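Local coordinates for protein glycoside Hydrolase (Bacteroides uniformis, PDB 5T9X) that probably hydrolyses agarose-type galactans from red algae as a family 16 glycoside hydrolase of a human gut bacterium, at residues A[72-77]-A[90-95]; A[164-169]-A[332-337]; A[251-256]-A[267-272]. All blocks are in the same frame, centred on the assembly; numbering follows the deposited sequence.

Contact 1: A[72-77]-A[90-95]; sequences QSDDFN and KKWTDY. With NA (sodium ion), chain D.
The side-chain amide of Q72 lies over one face of the W92 indole while donating a nearly straight hydrogen bond to K91 O, the carbonyl just before that tryptophan. Its NE2 is 3.5 Å from W92 CZ2, with the amide and ring planes 63° apart, and it reaches K91 O at 3.0 Å, an acceptor that lies in the amide plane. A bend at chi2 (66°) turns the amide back over the ring; the other end of the group, OE1, is held by T156, so both ends of the amide are fixed.

D74 meets the same indole at its edge. W92 NE1 donates to D74 OD2 over 2.9 Å, entering on the anti lone pair, and the carboxylate plane is turned only 12° from that of the ring. OD2 also bonds to the hydroxyl of Y78, while OD1 takes the backbone N of F76 at 2.8 Å in an Asx turn, met from above the carboxylate plane. With both oxygens engaged, the carboxylate has little freedom to rotate. The F76 ring passes beside the indole with scant overlap, CZ lying 3.9 Å from W92 CZ2.

K91 spans the outer side with an extended chain. Its NZ grips S73 O at 2.8 Å and a water that makes a weak bond to D74 OD1; the nearby carboxylate probably favours the ammonium electrostatically. Further along the loop, away from K91, D75 O and N77 OD1 bind the sodium ion with E51, G118 and D332, and a second Asx turn, from N77 N to D75 OD1, shapes this end.

The loop after strand 65-69 is thus tied to strand 92-93 of the other sheet. I334 of strand 329-341 packs on F76 and W92, I336 on Q72, and V152 and S154 of strand 140-154 lie against W92.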
loop_
_atom_site.group_PDB
_atom_site.type_symbol
_atom_site.label_atom_id
_atom_site.label_comp_id
_atom_site.label_asym_id
_atom_site.label_seq_id
_atom_site.Cartn_x
_atom_site.Cartn_y
_atom_site.Cartn_z
ATOM N N GLN A 72 2.672 -17.104 0.222
ATOM C CA GLN A 72 2.317 -15.847 0.922
ATOM C C GLN A 72 0.996 -15.221 0.431
ATOM O O GLN A 72 0.384 -14.472 1.183
ATOM C CB GLN A 72 3.442 -14.817 0.800
ATOM C CG GLN A 72 3.166 -13.468 1.428
ATOM C CD GLN A 72 3.059 -13.577 2.920
ATOM O OE1 GLN A 72 4.028 -13.937 3.576
ATOM N NE2 GLN A 72 1.886 -13.269 3.477
ATOM N N SER A 73 0.584 -15.513 -0.818
ATOM C CA SER A 73 -0.697 -15.081 -1.361
ATOM C C SER A 73 -1.851 -15.451 -0.422
ATOM O O SER A 73 -1.797 -16.495 0.223
ATOM C CB SER A 73 -0.942 -15.754 -2.702
ATOM O OG SER A 73 0.160 -15.616 -3.549
ATOM N N ASP A 74 -2.874 -14.607 -0.334
ATOM C CA ASP A 74 -3.995 -14.856 0.570
ATOM C C ASP A 74 -5.282 -14.347 -0.039
ATOM O O ASP A 74 -5.359 -13.179 -0.413
ATOM C CB ASP A 74 -3.762 -14.202 1.950
ATOM C CG ASP A 74 -4.562 -14.891 3.096
ATOM O OD1 ASP A 74 -5.594 -15.559 2.825
ATOM O OD2 ASP A 74 -4.169 -14.765 4.285
ATOM N N ASP A 75 -6.284 -15.222 -0.124
ATOM C CA ASP A 75 -7.634 -14.826 -0.528
ATOM C C ASP A 75 -8.526 -14.331 0.637
ATOM O O ASP A 75 -9.672 -13.884 0.424
ATOM C CB ASP A 75 -8.317 -15.942 -1.331
ATOM C CG ASP A 75 -8.624 -17.202 -0.513
ATOM O OD1 ASP A 75 -8.669 -17.173 0.740
ATOM O OD2 ASP A 75 -8.868 -18.243 -1.153
ATOM N N PHE A 76 -8.012 -14.428 1.857
ATOM C CA PHE A 76 -8.676 -13.919 3.046
ATOM C C PHE A 76 -10.094 -14.462 3.286
ATOM O O PHE A 76 -10.904 -13.769 3.879
ATOM C CB PHE A 76 -8.700 -12.391 3.012
ATOM C CG PHE A 76 -7.343 -11.758 3.042
ATOM C CD1 PHE A 76 -6.525 -11.878 4.173
ATOM C CD2 PHE A 76 -6.909 -10.964 2.001
ATOM C CE1 PHE A 76 -5.288 -11.258 4.224
ATOM C CE2 PHE A 76 -5.668 -10.349 2.051
ATOM C CZ PHE A 76 -4.852 -10.511 3.152
ATOM N N ASN A 77 -10.391 -15.688 2.844
ATOM C CA ASN A 77 -11.734 -16.279 3.023
ATOM C C ASN A 77 -11.737 -17.168 4.276
ATOM O O ASN A 77 -11.732 -18.404 4.207
ATOM C CB ASN A 77 -12.211 -17.019 1.745
ATOM C CG ASN A 77 -12.381 -16.073 0.516
ATOM O OD1 ASN A 77 -12.499 -14.836 0.632
ATOM N ND2 ASN A 77 -12.401 -16.668 -0.677
ATOM N N LYS A 90 -0.970 -17.450 10.166
ATOM C CA LYS A 90 -0.112 -18.317 9.356
ATOM C C LYS A 90 0.672 -17.564 8.296
ATOM O O LYS A 90 1.657 -18.109 7.775
ATOM C CB LYS A 90 -0.919 -19.416 8.668
ATOM C CG LYS A 90 -1.584 -20.407 9.609
ATOM C CD LYS A 90 -2.697 -21.148 8.884
ATOM C CE LYS A 90 -3.291 -22.242 9.757
ATOM N NZ LYS A 90 -4.476 -22.856 9.097
ATOM N N LYS A 91 0.222 -16.354 7.941
ATOM C CA LYS A 91 0.873 -15.560 6.890
ATOM C C LYS A 91 1.171 -14.103 7.204
ATOM O O LYS A 91 1.857 -13.456 6.428
ATOM C CB LYS A 91 0.027 -15.630 5.607
ATOM C CG LYS A 91 -0.041 -17.026 5.035
ATOM C CD LYS A 91 -1.114 -17.136 3.982
ATOM C CE LYS A 91 -1.198 -18.558 3.475
ATOM N NZ LYS A 91 -1.858 -18.513 2.162
ATOM N N TRP A 92 0.656 -13.591 8.313
ATOM C CA TRP A 92 0.604 -12.157 8.562
ATOM C C TRP A 92 0.808 -11.866 10.028
ATOM O O TRP A 92 0.514 -12.711 10.857
ATOM C CB TRP A 92 -0.751 -11.592 8.141
ATOM C CG TRP A 92 -1.155 -11.884 6.726
ATOM C CD1 TRP A 92 -2.079 -12.792 6.316
ATOM C CD2 TRP A 92 -0.659 -11.262 5.536
ATOM N NE1 TRP A 92 -2.190 -12.782 4.956
ATOM C CE2 TRP A 92 -1.340 -11.842 4.448
ATOM C CE3 TRP A 92 0.280 -10.259 5.285
ATOM C CZ2 TRP A 92 -1.097 -11.467 3.115
ATOM C CZ3 TRP A 92 0.528 -9.886 3.956
ATOM C CH2 TRP A 92 -0.165 -10.485 2.890
ATOM N N THR A 93 1.348 -10.694 10.346
ATOM C CA THR A 93 1.253 -10.130 11.690
ATOM C C THR A 93 0.417 -8.859 11.613
ATOM O O THR A 93 0.370 -8.216 10.565
ATOM C CB THR A 93 2.625 -9.777 12.276
ATOM O OG1 THR A 93 3.218 -8.708 11.525
ATOM C CG2 THR A 93 3.541 -10.991 12.305
ATOM N N ASP A 94 -0.238 -8.499 12.719
ATOM C CA ASP A 94 -1.138 -7.314 12.768
ATOM C C ASP A 94 -0.445 -6.026 13.276
ATOM O O ASP A 94 -1.047 -5.216 13.996
ATOM C CB ASP A 94 -2.442 -7.620 13.573
ATOM C CG ASP A 94 -2.175 -8.237 14.956
ATOM O OD1 ASP A 94 -0.986 -8.371 15.333
ATOM O OD2 ASP A 94 -3.154 -8.627 15.645
ATOM N N TYR A 95 0.815 -5.844 12.886
ATOM C CA TYR A 95 1.547 -4.609 13.155
ATOM C C TYR A 95 2.532 -4.361 12.028
ATOM O O TYR A 95 2.604 -5.138 11.097
ATOM C CB TYR A 95 2.259 -4.678 14.519
ATOM C CG TYR A 95 2.349 -3.342 15.220
ATOM C CD1 TYR A 95 1.228 -2.746 15.766
ATOM C CD2 TYR A 95 3.560 -2.656 15.316
ATOM C CE1 TYR A 95 1.307 -1.505 16.402
ATOM C CE2 TYR A 95 3.654 -1.423 15.954
ATOM C CZ TYR A 95 2.528 -0.855 16.506
ATOM O OH TYR A 95 2.606 0.372 17.128
HETATM NA NA NA D . -11.451 -12.743 -0.595
HETATM O O HOH W 1 -4.493 -18.199 2.921
#

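Contact 2: A[164-169]-A[332-337]; sequences VEAYAK and DWIRIY. With NA (sodium ion), chain D.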
loop_
_atom_site.group_PDB
_atom_site.type_symbol
_atom_site.label_atom_id
_atom_site.label_comp_id
_atom_site.label_asym_id
_atom_site.label_seq_id
_atom_site.Cartn_x
_atom_site.Cartn_y
_atom_site.Cartn_z
ATOM N N VAL A 164 3.211 -8.847 -7.734
ATOM C CA VAL A 164 2.361 -8.747 -6.518
ATOM C C VAL A 164 1.157 -7.910 -6.894
ATOM O O VAL A 164 1.332 -6.806 -7.428
ATOM C CB VAL A 164 3.097 -8.070 -5.357
ATOM C CG1 VAL A 164 2.214 -8.008 -4.108
ATOM C CG2 VAL A 164 4.427 -8.768 -5.062
ATOM N N GLU A 165 -0.051 -8.435 -6.664
ATOM C CA GLU A 165 -1.295 -7.776 -7.100
ATOM C C GLU A 165 -2.277 -7.812 -5.964
ATOM O O GLU A 165 -2.496 -8.872 -5.420
ATOM C CB GLU A 165 -1.889 -8.459 -8.348
ATOM C CG GLU A 165 -2.908 -7.640 -9.144
ATOM C CD GLU A 165 -3.458 -8.372 -10.387
ATOM O OE1 GLU A 165 -4.191 -9.366 -10.182
ATOM O OE2 GLU A 165 -3.221 -7.970 -11.561
ATOM N N ALA A 166 -2.860 -6.667 -5.599
ATOM C CA ALA A 166 -3.976 -6.653 -4.665
ATOM C C ALA A 166 -5.264 -6.301 -5.387
ATOM O O ALA A 166 -5.244 -5.641 -6.407
ATOM C CB ALA A 166 -3.728 -5.690 -3.527
ATOM N N TYR A 167 -6.364 -6.827 -4.856
ATOM C CA TYR A 167 -7.723 -6.500 -5.274
ATOM C C TYR A 167 -8.343 -5.821 -4.053
ATOM O O TYR A 167 -8.541 -6.459 -2.989
ATOM C CB TYR A 167 -8.493 -7.780 -5.627
ATOM C CG TYR A 167 -9.793 -7.594 -6.378
ATOM C CD1 TYR A 167 -9.849 -6.775 -7.493
ATOM C CD2 TYR A 167 -10.944 -8.309 -6.031
ATOM C CE1 TYR A 167 -11.011 -6.631 -8.225
ATOM C CE2 TYR A 167 -12.128 -8.163 -6.753
ATOM C CZ TYR A 167 -12.147 -7.325 -7.862
ATOM O OH TYR A 167 -13.271 -7.118 -8.630
ATOM N N ALA A 168 -8.591 -4.522 -4.192
ATOM C CA ALA A 168 -8.825 -3.681 -3.039
ATOM C C ALA A 168 -9.804 -2.573 -3.325
ATOM O O ALA A 168 -9.916 -2.069 -4.460
ATOM C CB ALA A 168 -7.516 -3.077 -2.613
ATOM N N LYS A 169 -10.475 -2.164 -2.269
ATOM C CA LYS A 169 -11.407 -1.060 -2.327
ATOM C C LYS A 169 -10.899 0.047 -1.412
ATOM O O LYS A 169 -10.987 -0.044 -0.183
ATOM C CB LYS A 169 -12.794 -1.528 -1.908
ATOM C CG LYS A 169 -13.879 -0.490 -2.050
ATOM C CD LYS A 169 -15.222 -1.166 -1.816
ATOM C CE LYS A 169 -16.388 -0.423 -2.429
ATOM N NZ LYS A 169 -16.598 0.825 -1.659
ATOM N N ASP A 332 -9.656 -7.813 -0.691
ATOM C CA ASP A 332 -10.373 -9.055 -0.954
ATOM C C ASP A 332 -9.362 -10.152 -1.119
ATOM O O ASP A 332 -9.564 -11.266 -0.655
ATOM C CB ASP A 332 -11.195 -8.875 -2.240
ATOM C CG ASP A 332 -12.093 -10.065 -2.581
ATOM O OD1 ASP A 332 -12.174 -11.086 -1.831
ATOM O OD2 ASP A 332 -12.706 -9.967 -3.668
ATOM N N TRP A 333 -8.295 -9.846 -1.830
ATOM C CA TRP A 333 -7.175 -10.754 -1.925
ATOM C C TRP A 333 -5.890 -10.060 -2.340
ATOM O O TRP A 333 -5.888 -8.922 -2.889
ATOM C CB TRP A 333 -7.471 -11.899 -2.909
ATOM C CG TRP A 333 -8.030 -11.573 -4.273
ATOM C CD1 TRP A 333 -9.295 -11.767 -4.660
ATOM C CD2 TRP A 333 -7.328 -11.094 -5.434
ATOM N NE1 TRP A 333 -9.462 -11.423 -5.975
ATOM C CE2 TRP A 333 -8.265 -11.006 -6.474
ATOM C CE3 TRP A 333 -6.006 -10.714 -5.691
ATOM C CZ2 TRP A 333 -7.935 -10.563 -7.744
ATOM C CZ3 TRP A 333 -5.673 -10.274 -6.957
ATOM C CH2 TRP A 333 -6.635 -10.201 -7.969
ATOM N N ILE A 334 -4.807 -10.796 -2.117
ATOM C CA ILE A 334 -3.486 -10.400 -2.563
ATOM C C ILE A 334 -2.750 -11.643 -3.040
ATOM O O ILE A 334 -2.658 -12.629 -2.310
ATOM C CB ILE A 334 -2.722 -9.626 -1.463
ATOM C CG1 ILE A 334 -1.410 -9.099 -2.009
ATOM C CG2 ILE A 334 -2.458 -10.477 -0.220
ATOM C CD1 ILE A 334 -0.758 -8.120 -1.049
ATOM N N ARG A 335 -2.250 -11.587 -4.276
ATOM C CA ARG A 335 -1.617 -12.731 -4.918
ATOM C C ARG A 335 -0.240 -12.378 -5.425
ATOM O O ARG A 335 -0.006 -11.249 -5.806
ATOM C CB ARG A 335 -2.507 -13.250 -6.045
ATOM C CG ARG A 335 -2.627 -12.363 -7.258
ATOM C CD ARG A 335 -3.586 -12.991 -8.237
ATOM N NE ARG A 335 -3.810 -12.149 -9.407
ATOM C CZ ARG A 335 -4.282 -12.567 -10.583
ATOM N NH1 ARG A 335 -4.535 -13.858 -10.805
ATOM N NH2 ARG A 335 -4.494 -11.686 -11.572
ATOM N N ILE A 336 0.647 -13.375 -5.447
ATOM C CA ILE A 336 2.082 -13.212 -5.673
ATOM C C ILE A 336 2.553 -14.358 -6.547
ATOM O O ILE A 336 2.306 -15.516 -6.213
ATOM C CB ILE A 336 2.835 -13.296 -4.339
ATOM C CG1 ILE A 336 2.239 -12.326 -3.323
ATOM C CG2 ILE A 336 4.308 -12.991 -4.503
ATOM C CD1 ILE A 336 2.952 -12.353 -1.998
ATOM N N TYR A 337 3.223 -14.046 -7.660
ATOM C CA TYR A 337 3.739 -15.040 -8.596
ATOM C C TYR A 337 5.194 -14.739 -8.888
ATOM O O TYR A 337 5.597 -13.565 -8.976
ATOM C CB TYR A 337 2.994 -15.038 -9.950
ATOM C CG TYR A 337 1.502 -15.323 -9.897
ATOM C CD1 TYR A 337 0.986 -16.614 -10.135
ATOM C CD2 TYR A 337 0.588 -14.298 -9.623
ATOM C CE1 TYR A 337 -0.388 -16.870 -10.089
ATOM C CE2 TYR A 337 -0.765 -14.549 -9.569
ATOM C CZ TYR A 337 -1.240 -15.828 -9.804
ATOM O OH TYR A 337 -2.573 -16.044 -9.742
HETATM NA NA NA D . -11.451 -12.743 -0.595
#
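Y167 CB sits squarely over the face of the W333 indole, 3.4 Å from the centroid of its six-membered ring, a CH-pi contact that makes this the tight part of the pair. The phenol is tilted 21° from the pyrrole part of the indole and offset from it, with little stacking. W333 CG stands between its backbone N and carbonyl carbon (chi1 48°), which swings the indole across toward Y167. Along the same face, R335 grips E165 OE1 side-on in a salt bridge: NH2 approaches to 2.7 Å and NE to 2.9 Å, both from one face of the carboxylate. E165 OE2 bonds instead to Y163.

Between the two strands the face with V164, A166, I334 and I336 is packed less closely, V164 CG1 and I334 CD1 being 4.3 Å apart, and I299 of strand 298-304 covers the isoleucines. Toward the partly exposed end, D332 OD2 lies at the edge of the Y167 ring, while D332 OD1 and O bind the sodium ion at 2.2 and 2.4 Å.

Y167 N donates to W333 O and D332 N to Y167 O, a classic beta bulge within an antiparallel pairing characteristic of the beta-sandwich (jelly-roll) fold of family 16 glycoside hydrolases.

Contact 3: A[251-256]-A[267-272]; sequences FHRVGV and YVDGKM
With CG of both H252 (chi1 -70°) and D269 (chi1 -65°) anti to the carbonyl carbon, the imidazole and the carboxylate meet beside the end of the strand pairing. H252 ND1 donates to D269 OD2 at 2.7 Å; the acceptor lies close to the ring plane and uses its syn lone pair. The second oxygen, D269 OD1, takes the backbone N of R253 at 2.9 Å and a water that also bonds to R253 NE. A single carboxylate thereby clamps two consecutive residues of the facing strand.

A bend at chi3 (-75°) lays the R253 guanidinium over the turn, one face against D269 C and G270 N. No guanidinium N-H points at the carboxylate; the two charges attract from a distance and are bridged by the water.

The backbone holds the rest: D269 N reaches R253 O at 2.8 Å, and G255 and Y267 form a hydrogen-bonded antiparallel pair. Between them V254 and V268 lie side by side, CG1 to CG2 4.2 Å.

A type I' turn from V268 to K271 leads from strand 263-268 into strand 271-277. Strand 252-260 pairs along its other edge with strand 162-169, and V254 packs against I192 and I193 of strand 188-195 in the other sheet.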
loop_
_atom_site.group_PDB
_atom_site.type_symbol
_atom_site.label_atom_id
_atom_site.label_comp_id
_atom_site.label_asym_id
_atom_site.label_seq_id
_atom_site.Cartn_x
_atom_site.Cartn_y
_atom_site.Cartn_z
ATOM N N PHE A 251 -13.905 -2.375 -6.018
ATOM C CA PHE A 251 -12.682 -3.170 -5.990
ATOM C C PHE A 251 -11.934 -3.016 -7.312
ATOM O O PHE A 251 -12.543 -2.967 -8.378
ATOM C CB PHE A 251 -12.967 -4.645 -5.667
ATOM C CG PHE A 251 -13.353 -4.869 -4.234
ATOM C CD1 PHE A 251 -12.377 -5.127 -3.268
ATOM C CD2 PHE A 251 -14.687 -4.746 -3.830
ATOM C CE1 PHE A 251 -12.718 -5.307 -1.926
ATOM C CE2 PHE A 251 -15.048 -4.904 -2.493
ATOM C CZ PHE A 251 -14.057 -5.203 -1.535
ATOM N N HIS A 252 -10.612 -2.840 -7.220
ATOM C CA HIS A 252 -9.735 -2.773 -8.406
ATOM C C HIS A 252 -8.485 -3.592 -8.144
ATOM O O HIS A 252 -8.029 -3.683 -7.000
ATOM C CB HIS A 252 -9.360 -1.328 -8.740
ATOM C CG HIS A 252 -10.495 -0.529 -9.254
ATOM N ND1 HIS A 252 -10.824 -0.479 -10.593
ATOM C CD2 HIS A 252 -11.400 0.249 -8.613
ATOM C CE1 HIS A 252 -11.873 0.305 -10.763
ATOM N NE2 HIS A 252 -12.242 0.760 -9.577
ATOM N N ARG A 253 -7.973 -4.205 -9.203
ATOM C CA ARG A 253 -6.673 -4.821 -9.183
ATOM C C ARG A 253 -5.599 -3.760 -9.435
ATOM O O ARG A 253 -5.653 -3.045 -10.427
ATOM C CB ARG A 253 -6.563 -5.866 -10.280
ATOM C CG ARG A 253 -7.324 -7.171 -10.064
ATOM C CD ARG A 253 -7.214 -7.974 -11.356
ATOM N NE ARG A 253 -8.089 -7.397 -12.362
ATOM C CZ ARG A 253 -7.961 -7.494 -13.681
ATOM N NH1 ARG A 253 -6.950 -8.125 -14.245
ATOM N NH2 ARG A 253 -8.883 -6.923 -14.445
ATOM N N VAL A 254 -4.627 -3.668 -8.538
ATOM C CA VAL A 254 -3.392 -2.944 -8.782
ATOM C C VAL A 254 -2.227 -3.852 -8.422
ATOM O O VAL A 254 -2.167 -4.378 -7.315
ATOM C CB VAL A 254 -3.267 -1.689 -7.910
ATOM C CG1 VAL A 254 -2.088 -0.833 -8.397
ATOM C CG2 VAL A 254 -4.581 -0.926 -7.904
ATOM N N GLY A 255 -1.299 -4.029 -9.353
ATOM C CA GLY A 255 -0.095 -4.817 -9.105
ATOM C C GLY A 255 1.170 -4.221 -9.698
ATOM O O GLY A 255 1.120 -3.282 -10.513
ATOM N N VAL A 256 2.305 -4.791 -9.285
ATOM C CA VAL A 256 3.586 -4.423 -9.831
ATOM C C VAL A 256 4.364 -5.676 -10.205
ATOM O O VAL A 256 4.366 -6.671 -9.472
ATOM C CB VAL A 256 4.403 -3.485 -8.882
ATOM C CG1 VAL A 256 4.802 -4.175 -7.593
ATOM C CG2 VAL A 256 5.633 -2.971 -9.581
ATOM N N TYR A 267 0.442 -2.334 -13.047
ATOM C CA TYR A 267 -0.750 -2.817 -13.747
ATOM C C TYR A 267 -2.008 -2.449 -12.976
ATOM O O TYR A 267 -2.135 -2.746 -11.810
ATOM C CB TYR A 267 -0.678 -4.329 -13.970
ATOM C CG TYR A 267 0.414 -4.727 -14.934
ATOM C CD1 TYR A 267 0.129 -4.949 -16.277
ATOM C CD2 TYR A 267 1.736 -4.879 -14.502
ATOM C CE1 TYR A 267 1.131 -5.330 -17.178
ATOM C CE2 TYR A 267 2.748 -5.240 -15.385
ATOM C CZ TYR A 267 2.435 -5.454 -16.733
ATOM O OH TYR A 267 3.417 -5.797 -17.636
ATOM N N VAL A 268 -2.939 -1.778 -13.635
ATOM C CA VAL A 268 -4.224 -1.423 -13.022
ATOM C C VAL A 268 -5.305 -2.105 -13.849
ATOM O O VAL A 268 -5.373 -1.929 -15.084
ATOM C CB VAL A 268 -4.437 0.085 -12.969
ATOM C CG1 VAL A 268 -5.825 0.423 -12.456
ATOM C CG2 VAL A 268 -3.384 0.709 -12.073
ATOM N N ASP A 269 -6.094 -2.933 -13.160
ATOM C CA ASP A 269 -7.107 -3.782 -13.779
ATOM C C ASP A 269 -6.562 -4.486 -15.029
ATOM O O ASP A 269 -7.178 -4.450 -16.068
ATOM C CB ASP A 269 -8.381 -2.971 -14.060
ATOM C CG ASP A 269 -9.080 -2.467 -12.763
ATOM O OD1 ASP A 269 -9.136 -3.188 -11.710
ATOM O OD2 ASP A 269 -9.616 -1.323 -12.797
ATOM N N GLY A 270 -5.387 -5.108 -14.908
ATOM C CA GLY A 270 -4.794 -5.913 -15.969
ATOM C C GLY A 270 -4.101 -5.162 -17.105
ATOM O O GLY A 270 -3.577 -5.785 -18.019
ATOM N N LYS A 271 -4.084 -3.832 -17.048
ATOM C CA LYS A 271 -3.513 -3.021 -18.103
ATOM C C LYS A 271 -2.211 -2.418 -17.569
ATOM O O LYS A 271 -2.145 -1.940 -16.429
ATOM C CB LYS A 271 -4.490 -1.931 -18.517
ATOM C CG LYS A 271 -4.195 -1.349 -19.892
ATOM C CD LYS A 271 -4.346 0.186 -19.971
ATOM C CE LYS A 271 -3.816 0.746 -21.299
ATOM N NZ LYS A 271 -3.350 2.158 -21.172
ATOM N N MET A 272 -1.177 -2.452 -18.391
ATOM C CA MET A 272 0.101 -1.882 -18.019
ATOM C C MET A 272 0.017 -0.355 -18.189
ATOM O O MET A 272 -0.101 0.128 -19.313
ATOM C CB MET A 272 1.186 -2.573 -18.841
ATOM C CG MET A 272 2.464 -1.852 -19.179
ATOM S SD MET A 272 3.391 -0.972 -17.908
ATOM C CE MET A 272 3.834 0.397 -18.996
HETATM O O HOH W 2 -10.227 -5.489 -12.003
#

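How the contacts relate
Contacts 2 and 3 lie in one antiparallel sheet, where strand 162-169 pairs on one edge with strand 329-341 and on the other with strand 252-260; their centres are 9 Å apart, and A166 N bonds to V254 O at 2.9 Å. Contact 1 flanks strand 329-341, its centre 11 Å from that of contact 2, with D74 N 2.8 Å from I334 O; the sodium ion draws ligands from both. Contacts 1 and 3 do not touch, their centres 20 Å apart. Contact 1 closes first along the chain, and both segments of contact 3 fall between those of contact 2. Contacts 2 and 3 thus build one sheet, and contact 1 ties it to strand 92-93 of the other.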